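Local coordinates for putative potassium transport protein (Staphylococcus aureus 08BA02176, PDB 4XTT) that probably regulates potassium transport as KtrA, whose RCK C domain binds cyclic di-AMP between two subunits, at residues S30-D35 with N58-L63; I42-I47 with L69-H74. All blocks are in the same frame, centred on the assembly; numbering follows the deposited sequence.

Contact 1. Residues S30-D35 with N58-L63. With 2BA ((2R,3R,3aS,5R,7aR,9R,10R,10aS,12R,14aR)-2,9-bis(6-amino-9H-purin-9-yl)octahydro-2H,7H-difuro[3,2-d:3',2'-j][1,3,7,9,2,8 ]tetraoxadiphosphacyclododecine-3,5,10,12-tetrol 5,12-dioxide), chain C.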
ATOM      1  N   SER A  30     -14.183   8.311  -4.993  1.00 37.14           N
ATOM      2  CA  SER A  30     -13.226   7.966  -3.945  1.00 46.87           C
ATOM      3  C   SER A  30     -12.677   6.573  -4.184  1.00 36.48           C
ATOM      4  O   SER A  30     -13.238   5.818  -4.980  1.00 38.50           O
ATOM      5  CB  SER A  30     -13.888   8.019  -2.574  1.00 41.32           C
ATOM      6  OG  SER A  30     -14.902   7.038  -2.488  1.00 24.34           O
ATOM      7  N   ILE A  31     -11.594   6.211  -3.502  1.00 33.35           N
ATOM      8  CA  ILE A  31     -11.044   4.880  -3.734  1.00 32.24           C
ATOM      9  C   ILE A  31     -11.875   3.833  -2.991  1.00 39.43           C
ATOM     10  O   ILE A  31     -11.736   2.635  -3.239  1.00 38.51           O
ATOM     11  CB  ILE A  31      -9.549   4.768  -3.322  1.00 22.09           C
ATOM     12  CG1 ILE A  31      -9.395   4.589  -1.818  1.00 41.45           C
ATOM     13  CG2 ILE A  31      -8.749   5.972  -3.782  1.00 30.41           C
ATOM     14  CD1 ILE A  31      -7.943   4.704  -1.345  1.00 60.83           C
ATOM     15  N   ILE A  32     -12.799   4.284  -2.142  1.00 36.04           N
ATOM     16  CA  ILE A  32     -13.723   3.356  -1.491  1.00 33.79           C
ATOM     17  C   ILE A  32     -14.979   3.198  -2.336  1.00 28.24           C
ATOM     18  O   ILE A  32     -15.657   2.179  -2.255  1.00 33.28           O
ATOM     19  CB  ILE A  32     -14.089   3.808  -0.051  1.00 38.72           C
ATOM     20  CG1 ILE A  32     -14.630   2.626   0.762  1.00 47.86           C
ATOM     21  CG2 ILE A  32     -15.090   4.956  -0.054  1.00 32.55           C
ATOM     22  CD1 ILE A  32     -15.072   3.006   2.164  1.00 37.99           C
ATOM     23  N   ASP A  33     -15.261   4.188  -3.179  1.00 37.98           N
ATOM     24  CA  ASP A  33     -16.320   4.061  -4.174  1.00 35.08           C
ATOM     25  C   ASP A  33     -15.906   3.003  -5.186  1.00 30.81           C
ATOM     26  O   ASP A  33     -16.689   2.130  -5.547  1.00 53.09           O
ATOM     27  CB  ASP A  33     -16.590   5.390  -4.888  1.00 41.27           C
ATOM     28  CG  ASP A  33     -17.363   6.379  -4.032  1.00 63.68           C
ATOM     29  OD1 ASP A  33     -18.056   5.943  -3.083  1.00 64.08           O
ATOM     30  OD2 ASP A  33     -17.276   7.597  -4.315  1.00 47.32           O
ATOM     31  N   LEU A  34     -14.657   3.088  -5.634  1.00 36.89           N
ATOM     32  CA  LEU A  34     -14.102   2.129  -6.581  1.00 29.09           C
ATOM     33  C   LEU A  34     -13.766   0.799  -5.897  1.00 31.78           C
ATOM     34  O   LEU A  34     -13.657  -0.236  -6.558  1.00 30.76           O
ATOM     35  CB  LEU A  34     -12.859   2.720  -7.251  1.00 30.66           C
ATOM     36  CG  LEU A  34     -13.119   3.925  -8.163  1.00 34.68           C
ATOM     37  CD1 LEU A  34     -11.828   4.452  -8.768  1.00 36.85           C
ATOM     38  CD2 LEU A  34     -14.123   3.578  -9.256  1.00 36.29           C
ATOM     39  N   ASP A  35     -13.616   0.852  -4.573  1.00 31.73           N
ATOM     40  CA  ASP A  35     -13.312  -0.304  -3.722  1.00 28.51           C
ATOM     41  C   ASP A  35     -12.123  -1.096  -4.284  1.00 33.45           C
ATOM     42  O   ASP A  35     -12.194  -2.312  -4.487  1.00 32.06           O
ATOM     43  CB  ASP A  35     -14.548  -1.190  -3.577  1.00 30.98           C
ATOM     44  CG  ASP A  35     -14.554  -1.976  -2.277  1.00 50.85           C
ATOM     45  OD1 ASP A  35     -13.873  -1.554  -1.314  1.00 39.48           O
ATOM     46  OD2 ASP A  35     -15.261  -3.003  -2.207  1.00 63.16           O
ATOM     47  N   ASN A  58      -6.793   8.630   2.694  1.00 27.78           N
ATOM     48  CA  ASN A  58      -8.114   8.408   3.244  1.00 18.11           C
ATOM     49  C   ASN A  58      -9.008   7.957   2.107  1.00 28.28           C
ATOM     50  O   ASN A  58      -9.174   8.686   1.128  1.00 34.50           O
ATOM     51  CB  ASN A  58      -8.659   9.681   3.895  1.00 20.20           C
ATOM     52  CG  ASN A  58      -9.950   9.450   4.649  1.00 27.60           C
ATOM     53  OD1 ASN A  58     -10.883   8.814   4.144  1.00 30.98           O
ATOM     54  ND2 ASN A  58     -10.019   9.977   5.863  1.00 22.89           N
ATOM     55  N   PRO A  59      -9.590   6.753   2.227  1.00 29.76           N
ATOM     56  CA  PRO A  59     -10.373   6.159   1.139  1.00 21.46           C
ATOM     57  C   PRO A  59     -11.686   6.892   0.857  1.00 30.38           C
ATOM     58  O   PRO A  59     -12.325   6.587  -0.145  1.00 27.30           O
ATOM     59  CB  PRO A  59     -10.649   4.741   1.643  1.00 25.52           C
ATOM     60  CG  PRO A  59     -10.613   4.863   3.117  1.00 26.67           C
ATOM     61  CD  PRO A  59      -9.557   5.885   3.415  1.00 22.77           C
ATOM     62  N   ASN A  60     -12.062   7.850   1.700  1.00 35.26           N
ATOM     63  CA  ASN A  60     -13.353   8.516   1.555  1.00 39.32           C
ATOM     64  C   ASN A  60     -13.275   9.880   0.884  1.00 48.27           C
ATOM     65  O   ASN A  60     -14.312  10.488   0.618  1.00 42.84           O
ATOM     66  CB  ASN A  60     -14.031   8.694   2.920  1.00 26.50           C
ATOM     67  CG  ASN A  60     -14.167   7.393   3.689  1.00 46.03           C
ATOM     68  OD1 ASN A  60     -15.184   6.701   3.584  1.00 49.73           O
ATOM     69  ND2 ASN A  60     -13.144   7.052   4.470  1.00 41.37           N
ATOM     70  N   ILE A  61     -12.065  10.366   0.604  1.00 37.68           N
ATOM     71  CA  ILE A  61     -11.941  11.643  -0.091  1.00 41.33           C
ATOM     72  C   ILE A  61     -12.103  11.434  -1.585  1.00 35.79           C
ATOM     73  O   ILE A  61     -11.695  10.408  -2.123  1.00 47.77           O
ATOM     74  CB  ILE A  61     -10.585  12.351   0.188  1.00 69.12           C
ATOM     75  CG1 ILE A  61      -9.420  11.620  -0.497  1.00 61.00           C
ATOM     76  CG2 ILE A  61     -10.351  12.503   1.690  1.00 57.62           C
ATOM     77  CD1 ILE A  61      -8.080  12.342  -0.396  1.00 38.43           C
ATOM     78  N   ASN A  62     -12.715  12.407  -2.249  1.00 47.00           N
ATOM     79  CA  ASN A  62     -12.895  12.357  -3.695  1.00 48.99           C
ATOM     80  C   ASN A  62     -11.584  12.613  -4.421  1.00 45.06           C
ATOM     81  O   ASN A  62     -10.854  13.543  -4.091  1.00 51.21           O
ATOM     82  CB  ASN A  62     -13.968  13.352  -4.131  1.00 42.21           C
ATOM     83  CG  ASN A  62     -15.367  12.859  -3.818  1.00 36.00           C
ATOM     84  OD1 ASN A  62     -15.540  11.771  -3.272  1.00 44.99           O
ATOM     85  ND2 ASN A  62     -16.370  13.671  -4.127  1.00 40.65           N
ATOM     86  N   LEU A  63     -11.291  11.783  -5.415  1.00 53.25           N
ATOM     87  CA  LEU A  63     -10.085  11.972  -6.205  1.00 51.64           C
ATOM     88  C   LEU A  63     -10.260  13.198  -7.082  1.00 53.12           C
ATOM     89  O   LEU A  63     -11.272  13.347  -7.763  1.00 59.46           O
ATOM     90  CB  LEU A  63      -9.790  10.743  -7.070  1.00 35.11           C
ATOM     91  CG  LEU A  63      -9.565   9.392  -6.387  1.00 48.60           C
ATOM     92  CD1 LEU A  63      -9.443   8.308  -7.438  1.00 44.79           C
ATOM     93  CD2 LEU A  63      -8.329   9.404  -5.488  1.00 34.74           C
TER
HETATM   94  P   2BA C 301     -10.482  -3.774   1.975  1.00 28.13           P
HETATM   95  O1P 2BA C 301      -9.336  -4.078   1.090  1.00 29.80           O
HETATM   96  O2P 2BA C 301     -11.318  -5.013   2.058  1.00 29.19           O
HETATM   97  O5' 2BA C 301      -9.927  -3.447   3.445  1.00 24.10           O
HETATM   98  C5' 2BA C 301     -10.861  -3.120   4.489  1.00 19.19           C
HETATM   99  C4' 2BA C 301     -10.124  -2.628   5.670  1.00 23.80           C
HETATM  100  O4' 2BA C 301      -8.984  -3.524   6.039  1.00 25.45           O
HETATM  101  C3' 2BA C 301      -9.527  -1.330   5.365  1.00 22.95           C
HETATM  102  O3' 2BA C 301     -10.453  -0.269   5.727  1.00 28.92           O
HETATM  103  C2' 2BA C 301      -8.345  -1.239   6.196  1.00 32.26           C
HETATM  104  O2' 2BA C 301      -8.681  -0.711   7.511  1.00 28.45           O
HETATM  105  C1' 2BA C 301      -7.841  -2.624   6.313  1.00 19.51           C
HETATM  106  N9  2BA C 301      -6.858  -2.857   5.352  1.00 33.94           N
HETATM  107  C8  2BA C 301      -7.147  -3.560   4.423  1.00 32.24           C
HETATM  108  N7  2BA C 301      -6.070  -3.676   3.593  1.00 24.09           N
HETATM  109  C5  2BA C 301      -5.087  -2.815   4.336  1.00 20.60           C
HETATM  110  C6  2BA C 301      -3.775  -2.378   4.228  1.00 22.10           C
HETATM  111  N6  2BA C 301      -3.029  -2.794   3.123  1.00 18.30           N
HETATM  112  N1  2BA C 301      -3.196  -1.575   5.136  1.00 23.42           N
HETATM  113  C2  2BA C 301      -3.869  -1.170   6.183  1.00 18.80           C
HETATM  114  N3  2BA C 301      -5.126  -1.527   6.372  1.00 22.07           N
HETATM  115  C4  2BA C 301      -5.774  -2.335   5.505  1.00 33.07           C
HETATM  116  P1  2BA C 301     -10.500   1.003   4.740  1.00 32.74           P
HETATM  117 O1P1 2BA C 301      -9.146   1.617   4.802  1.00 26.60           O
HETATM  118 O2P1 2BA C 301     -11.482   1.978   5.293  1.00 27.35           O
HETATM  119 O5'1 2BA C 301     -10.810   0.740   3.191  1.00 26.93           O
HETATM  120 C5'1 2BA C 301     -11.994   0.074   2.785  1.00 17.93           C
HETATM  121 C4'1 2BA C 301     -11.841  -0.285   1.358  1.00 21.92           C
HETATM  122 O4'1 2BA C 301     -11.381   0.894   0.576  1.00 22.64           O
HETATM  123 C3'1 2BA C 301     -10.788  -1.300   1.197  1.00 24.73           C
HETATM  124 O3'1 2BA C 301     -11.338  -2.640   1.241  1.00 30.49           O
HETATM  125 C2'1 2BA C 301     -10.204  -1.055  -0.112  1.00 31.35           C
HETATM  126 O2'1 2BA C 301     -10.984  -1.759  -1.110  1.00 32.48           O
HETATM  127 C1'1 2BA C 301     -10.306   0.398  -0.330  1.00 21.33           C
HETATM  128  N91 2BA C 301      -9.087   1.035  -0.027  1.00 31.32           N
HETATM  129  C81 2BA C 301      -9.022   1.764   0.952  1.00 21.66           C
HETATM  130  N71 2BA C 301      -7.771   2.301   1.108  1.00 20.72           N
HETATM  131  C51 2BA C 301      -7.128   1.650  -0.094  1.00 28.42           C
HETATM  132  C61 2BA C 301      -5.875   1.634  -0.715  1.00 26.57           C
HETATM  133  N61 2BA C 301      -4.803   2.398  -0.166  1.00 35.30           N
HETATM  134  N11 2BA C 301      -5.632   0.934  -1.797  1.00 26.91           N
HETATM  135  C21 2BA C 301      -6.582   0.203  -2.365  1.00 22.07           C
HETATM  136  N31 2BA C 301      -7.823   0.135  -1.869  1.00 26.08           N
HETATM  137  C41 2BA C 301      -8.151   0.831  -0.750  1.00 30.31           C
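Two loops of the TrkA-C fold meet here, each shaped by its own side-chain-to-backbone motif: an ST motif at Ser30 and an Asx turn within the type I turn from Asn58 to Ile61. Among the polar links inside 30-35, Ser30 OG sits between the backbone N and the carbonyl carbon (chi1 64°) and accepts from Asp33 N at 3.0 Å. In return Ser30 N donates to Asp33 OD2 at 3.2 Å, approaching from above the carboxylate plane, so side chain and backbone of both residues are tied together. In the other loop Asn58 OD1 is gripped in its carbonyl plane by two donors, Asn60 N and Asn60 ND2. Between the loops the polar link is weak: Ile32 N to Pro59 O, 3.1 Å with a bent angle of 134°.

Apolar contact does more. Ile31 CG1 crosses obliquely at the CA-CB side of Pro59, 3.7 Å from CB, while its CG2 meets Leu63 CD2. Ile32 CB also approaches Pro59 CB, from a direction roughly at right angles to that of Ile31 CG1.

Both loops also touch cyclic di-AMP. Ile31 CD1 stands over one face of an adenine, 3.4 Å from C51, and Pro59 CB comes from that same side to 3.5 Å from C81. Asp35 CG is anti to the backbone N, and the ligand hydroxyl O2'1 donates to Asp35 OD1 at 2.9 Å.

Contact 2. Residues I42-I47 with L69-H74. With 2BA ((2R,3R,3aS,5R,7aR,9R,10R,10aS,12R,14aR)-2,9-bis(6-amino-9H-purin-9-yl)octahydro-2H,7H-difuro[3,2-d:3',2'-j][1,3,7,9,2,8 ]tetraoxadiphosphacyclododecine-3,5,10,12-tetrol 5,12-dioxide), chain C.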
ATOM      1  N   ILE A  42      -5.291  -4.588  -5.629  1.00 22.51           N
ATOM      2  CA  ILE A  42      -4.270  -3.562  -5.802  1.00 21.95           C
ATOM      3  C   ILE A  42      -4.140  -2.736  -4.536  1.00 24.84           C
ATOM      4  O   ILE A  42      -5.142  -2.421  -3.892  1.00 26.40           O
ATOM      5  CB  ILE A  42      -4.607  -2.633  -6.989  1.00 36.69           C
ATOM      6  CG1 ILE A  42      -4.747  -3.442  -8.279  1.00 36.51           C
ATOM      7  CG2 ILE A  42      -3.552  -1.552  -7.171  1.00 23.00           C
ATOM      8  CD1 ILE A  42      -5.068  -2.594  -9.484  1.00 27.03           C
ATOM      9  N   ASN A  43      -2.908  -2.390  -4.176  1.00 24.33           N
ATOM     10  CA  ASN A  43      -2.669  -1.523  -3.036  1.00 20.19           C
ATOM     11  C   ASN A  43      -2.215  -0.140  -3.487  1.00 28.12           C
ATOM     12  O   ASN A  43      -1.281  -0.011  -4.286  1.00 28.51           O
ATOM     13  CB  ASN A  43      -1.629  -2.143  -2.113  1.00 18.52           C
ATOM     14  CG  ASN A  43      -1.362  -1.302  -0.877  1.00 24.06           C
ATOM     15  OD1 ASN A  43      -2.260  -0.644  -0.353  1.00 23.71           O
ATOM     16  ND2 ASN A  43      -0.123  -1.333  -0.395  1.00 39.51           N
ATOM     17  N   ILE A  44      -2.910   0.889  -3.016  1.00 21.92           N
ATOM     18  CA  ILE A  44      -2.505   2.261  -3.285  1.00 26.10           C
ATOM     19  C   ILE A  44      -1.682   2.757  -2.099  1.00 29.62           C
ATOM     20  O   ILE A  44      -2.209   2.941  -0.995  1.00 19.07           O
ATOM     21  CB  ILE A  44      -3.722   3.160  -3.525  1.00 31.98           C
ATOM     22  CG1 ILE A  44      -4.514   2.634  -4.726  1.00 26.20           C
ATOM     23  CG2 ILE A  44      -3.302   4.614  -3.697  1.00 20.62           C
ATOM     24  CD1 ILE A  44      -5.554   3.576  -5.229  1.00 40.68           C
ATOM     25  N   ILE A  45      -0.388   2.956  -2.341  1.00 39.16           N
ATOM     26  CA  ILE A  45       0.581   3.324  -1.304  1.00 39.06           C
ATOM     27  C   ILE A  45       0.450   4.806  -0.965  1.00 27.27           C
ATOM     28  O   ILE A  45       0.568   5.209   0.194  1.00 23.17           O
ATOM     29  CB  ILE A  45       2.030   3.007  -1.752  1.00 34.41           C
ATOM     30  CG1 ILE A  45       2.140   1.537  -2.143  1.00 51.35           C
ATOM     31  CG2 ILE A  45       3.021   3.326  -0.657  1.00 28.80           C
ATOM     32  CD1 ILE A  45       3.490   1.146  -2.707  1.00 78.57           C
ATOM     33  N   ALA A  46       0.233   5.611  -2.001  1.00 24.21           N
ATOM     34  CA  ALA A  46       0.158   7.059  -1.865  1.00 23.39           C
ATOM     35  C   ALA A  46      -0.520   7.696  -3.074  1.00 30.92           C
ATOM     36  O   ALA A  46      -0.736   7.045  -4.102  1.00 23.52           O
ATOM     37  CB  ALA A  46       1.548   7.652  -1.676  1.00 24.02           C
ATOM     38  N   ILE A  47      -0.853   8.975  -2.931  1.00 28.77           N
ATOM     39  CA  ILE A  47      -1.409   9.785  -4.011  1.00 29.81           C
ATOM     40  C   ILE A  47      -0.506  10.992  -4.207  1.00 32.33           C
ATOM     41  O   ILE A  47      -0.138  11.649  -3.230  1.00 42.48           O
ATOM     42  CB  ILE A  47      -2.856  10.268  -3.704  1.00 49.72           C
ATOM     43  CG1 ILE A  47      -3.820   9.084  -3.605  1.00 41.72           C
ATOM     44  CG2 ILE A  47      -3.351  11.231  -4.771  1.00 29.84           C
ATOM     45  CD1 ILE A  47      -5.267   9.487  -3.338  1.00 33.88           C
ATOM     46  N   LEU A  69      -2.238   8.203  -8.666  1.00 29.54           N
ATOM     47  CA  LEU A  69      -2.287   7.075  -7.746  1.00 37.67           C
ATOM     48  C   LEU A  69      -1.033   6.235  -7.926  1.00 27.00           C
ATOM     49  O   LEU A  69      -0.699   5.832  -9.040  1.00 23.12           O
ATOM     50  CB  LEU A  69      -3.538   6.210  -7.963  1.00 28.83           C
ATOM     51  CG  LEU A  69      -4.895   6.917  -8.025  1.00 34.88           C
ATOM     52  CD1 LEU A  69      -6.020   5.906  -8.011  1.00 23.43           C
ATOM     53  CD2 LEU A  69      -5.063   7.907  -6.885  1.00 52.33           C
ATOM     54  N   ILE A  70      -0.332   5.977  -6.829  1.00 26.53           N
ATOM     55  CA  ILE A  70       0.837   5.119  -6.889  1.00 32.28           C
ATOM     56  C   ILE A  70       0.424   3.716  -6.437  1.00 28.57           C
ATOM     57  O   ILE A  70       0.137   3.477  -5.258  1.00 27.13           O
ATOM     58  CB  ILE A  70       1.980   5.668  -6.022  1.00 19.28           C
ATOM     59  CG1 ILE A  70       2.217   7.142  -6.350  1.00 26.64           C
ATOM     60  CG2 ILE A  70       3.241   4.861  -6.237  1.00 15.83           C
ATOM     61  CD1 ILE A  70       3.344   7.775  -5.567  1.00 23.74           C
ATOM     62  N   MET A  71       0.404   2.784  -7.382  1.00 30.40           N
ATOM     63  CA  MET A  71      -0.194   1.484  -7.121  1.00 28.92           C
ATOM     64  C   MET A  71       0.835   0.376  -7.157  1.00 27.79           C
ATOM     65  O   MET A  71       1.806   0.427  -7.917  1.00 28.39           O
ATOM     66  CB  MET A  71      -1.285   1.188  -8.141  1.00 25.92           C
ATOM     67  CG  MET A  71      -2.304   2.281  -8.300  1.00 25.19           C
ATOM     68  SD  MET A  71      -3.464   1.876  -9.613  1.00 35.58           S
ATOM     69  CE  MET A  71      -2.313   1.500 -10.929  1.00 42.98           C
ATOM     70  N   ILE A  72       0.593  -0.648  -6.353  1.00 28.71           N
ATOM     71  CA  ILE A  72       1.458  -1.809  -6.328  1.00 31.62           C
ATOM     72  C   ILE A  72       0.593  -3.065  -6.286  1.00 32.11           C
ATOM     73  O   ILE A  72      -0.383  -3.135  -5.536  1.00 33.76           O
ATOM     74  CB  ILE A  72       2.435  -1.716  -5.135  1.00 42.48           C
ATOM     75  CG1 ILE A  72       3.478  -2.821  -5.184  1.00 60.79           C
ATOM     76  CG2 ILE A  72       1.691  -1.731  -3.807  1.00 71.64           C
ATOM     77  CD1 ILE A  72       4.555  -2.625  -4.146  1.00 67.38           C
ATOM     78  N   GLY A  73       0.937  -4.044  -7.118  1.00 41.04           N
ATOM     79  CA  GLY A  73       0.164  -5.269  -7.231  1.00 29.89           C
ATOM     80  C   GLY A  73       0.608  -6.133  -8.401  1.00 36.06           C
ATOM     81  O   GLY A  73       1.597  -5.834  -9.078  1.00 36.54           O
ATOM     82  N   HIS A  74      -0.117  -7.222  -8.627  1.00 31.50           N
ATOM     83  CA  HIS A  74       0.169  -8.127  -9.732  1.00 43.79           C
ATOM     84  C   HIS A  74      -0.147  -7.449 -11.059  1.00 32.92           C
ATOM     85  O   HIS A  74      -1.111  -6.688 -11.149  1.00 30.90           O
ATOM     86  CB  HIS A  74      -0.640  -9.419  -9.570  1.00 40.61           C
ATOM     87  CG  HIS A  74      -0.187 -10.537 -10.452  1.00 34.77           C
ATOM     88  ND1 HIS A  74      -0.555 -10.635 -11.780  1.00 35.83           N
ATOM     89  CD2 HIS A  74       0.590 -11.616 -10.200  1.00 34.54           C
ATOM     90  CE1 HIS A  74      -0.020 -11.720 -12.303  1.00 37.95           C
ATOM     91  NE2 HIS A  74       0.682 -12.335 -11.368  1.00 38.64           N
TER
HETATM   92  P   2BA C 301     -10.482  -3.774   1.975  1.00 28.13           P
HETATM   93  O1P 2BA C 301      -9.336  -4.078   1.090  1.00 29.80           O
HETATM   94  O2P 2BA C 301     -11.318  -5.013   2.058  1.00 29.19           O
HETATM   95  O5' 2BA C 301      -9.927  -3.447   3.445  1.00 24.10           O
HETATM   96  C5' 2BA C 301     -10.861  -3.120   4.489  1.00 19.19           C
HETATM   97  C4' 2BA C 301     -10.124  -2.628   5.670  1.00 23.80           C
HETATM   98  O4' 2BA C 301      -8.984  -3.524   6.039  1.00 25.45           O
HETATM   99  C3' 2BA C 301      -9.527  -1.330   5.365  1.00 22.95           C
HETATM  100  O3' 2BA C 301     -10.453  -0.269   5.727  1.00 28.92           O
HETATM  101  C2' 2BA C 301      -8.345  -1.239   6.196  1.00 32.26           C
HETATM  102  O2' 2BA C 301      -8.681  -0.711   7.511  1.00 28.45           O
HETATM  103  C1' 2BA C 301      -7.841  -2.624   6.313  1.00 19.51           C
HETATM  104  N9  2BA C 301      -6.858  -2.857   5.352  1.00 33.94           N
HETATM  105  C8  2BA C 301      -7.147  -3.560   4.423  1.00 32.24           C
HETATM  106  N7  2BA C 301      -6.070  -3.676   3.593  1.00 24.09           N
HETATM  107  C5  2BA C 301      -5.087  -2.815   4.336  1.00 20.60           C
HETATM  108  C6  2BA C 301      -3.775  -2.378   4.228  1.00 22.10           C
HETATM  109  N6  2BA C 301      -3.029  -2.794   3.123  1.00 18.30           N
HETATM  110  N1  2BA C 301      -3.196  -1.575   5.136  1.00 23.42           N
HETATM  111  C2  2BA C 301      -3.869  -1.170   6.183  1.00 18.80           C
HETATM  112  N3  2BA C 301      -5.126  -1.527   6.372  1.00 22.07           N
HETATM  113  C4  2BA C 301      -5.774  -2.335   5.505  1.00 33.07           C
HETATM  114  P1  2BA C 301     -10.500   1.003   4.740  1.00 32.74           P
HETATM  115 O1P1 2BA C 301      -9.146   1.617   4.802  1.00 26.60           O
HETATM  116 O2P1 2BA C 301     -11.482   1.978   5.293  1.00 27.35           O
HETATM  117 O5'1 2BA C 301     -10.810   0.740   3.191  1.00 26.93           O
HETATM  118 C5'1 2BA C 301     -11.994   0.074   2.785  1.00 17.93           C
HETATM  119 C4'1 2BA C 301     -11.841  -0.285   1.358  1.00 21.92           C
HETATM  120 O4'1 2BA C 301     -11.381   0.894   0.576  1.00 22.64           O
HETATM  121 C3'1 2BA C 301     -10.788  -1.300   1.197  1.00 24.73           C
HETATM  122 O3'1 2BA C 301     -11.338  -2.640   1.241  1.00 30.49           O
HETATM  123 C2'1 2BA C 301     -10.204  -1.055  -0.112  1.00 31.35           C
HETATM  124 O2'1 2BA C 301     -10.984  -1.759  -1.110  1.00 32.48           O
HETATM  125 C1'1 2BA C 301     -10.306   0.398  -0.330  1.00 21.33           C
HETATM  126  N91 2BA C 301      -9.087   1.035  -0.027  1.00 31.32           N
HETATM  127  C81 2BA C 301      -9.022   1.764   0.952  1.00 21.66           C
HETATM  128  N71 2BA C 301      -7.771   2.301   1.108  1.00 20.72           N
HETATM  129  C51 2BA C 301      -7.128   1.650  -0.094  1.00 28.42           C
HETATM  130  C61 2BA C 301      -5.875   1.634  -0.715  1.00 26.57           C
HETATM  131  N61 2BA C 301      -4.803   2.398  -0.166  1.00 35.30           N
HETATM  132  N11 2BA C 301      -5.632   0.934  -1.797  1.00 26.91           N
HETATM  133  C21 2BA C 301      -6.582   0.203  -2.365  1.00 22.07           C
HETATM  134  N31 2BA C 301      -7.823   0.135  -1.869  1.00 26.08           N
HETATM  135  C41 2BA C 301      -8.151   0.831  -0.750  1.00 30.31           C
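Strands 43-47 and 69-72 run antiparallel with their segment axes 4.7 Å apart and a wide 138° between directions, and their register slips by one residue at a beta bulge: Asn43 pairs with Ile72 and Ile44 with Met71, but Ile47 faces Leu69, so Ile45 and Ala46 together lie against Ile70. The helical backbone angles of Ile45 (phi -78°, psi -40°) are the signature of that extra residue. Asn43 and Ile72 exchange two bonds, Asn43 N to Ile72 O at 3.0 Å and Ile72 N to Asn43 O at 2.9 Å, whereas across the bulge Ile45 N reaches Ile70 O nearly along the C=O axis and Ile70 N reaches Ala46 O.

Ile44, in a non-hydrogen-bonded pair, turns its amide and carbonyl away from Met71, and cyclic di-AMP uses both: Ile44 N donates to adenine N11 at 3.0 Å, and adenine N61 donates to Ile44 O at 2.8 Å.

On the face carrying Ile44, Met71, Ile47 and Leu69, the two leucine branches divide their work: CD1 of Leu69 meets Ile44 CD1 at 3.7 Å and its CD2 lies alongside Ile47 CG1. Ile42 CG2 crosses obliquely at Met71 CB. Toward the other face, Ile72 CG2, set between the backbone N and the carbonyl carbon, receives the tip of Ile45, with Ile45 CD1 at 3.6 Å.

This central pair is flanked by strand 15-21, bonded to Leu69 and Met71, and by strand 52-55, bonded to Ile47. Helix 75-83 covers Ile42 and Met71 through Leu78 and Phe81, Ile36 of helix 36-40 touches Ile42 and Ile44, and the second subunit packs on Ile45, Ala46 and Ile72.

Contact 1 and contact 2 have centres about 13 Å apart, and their segments alternate along the chain: loop 30-35, strand segment 42-47, loop 58-63, strand segment 69-74. They meet through a small apolar seam: Leu63 CD2 lies 3.7 Å from Ile47 CD1, and Ile31 CG2 lies 4.2 Å from Ile44 CD1. The same adenine of cyclic di-AMP engages both, its face under the loop side chains of contact 1 and its polar edge read by the strand backbone of contact 2. Asp35 and Ile44 of the second subunit also hydrogen-bond the ligand, which places it at the dimer interface.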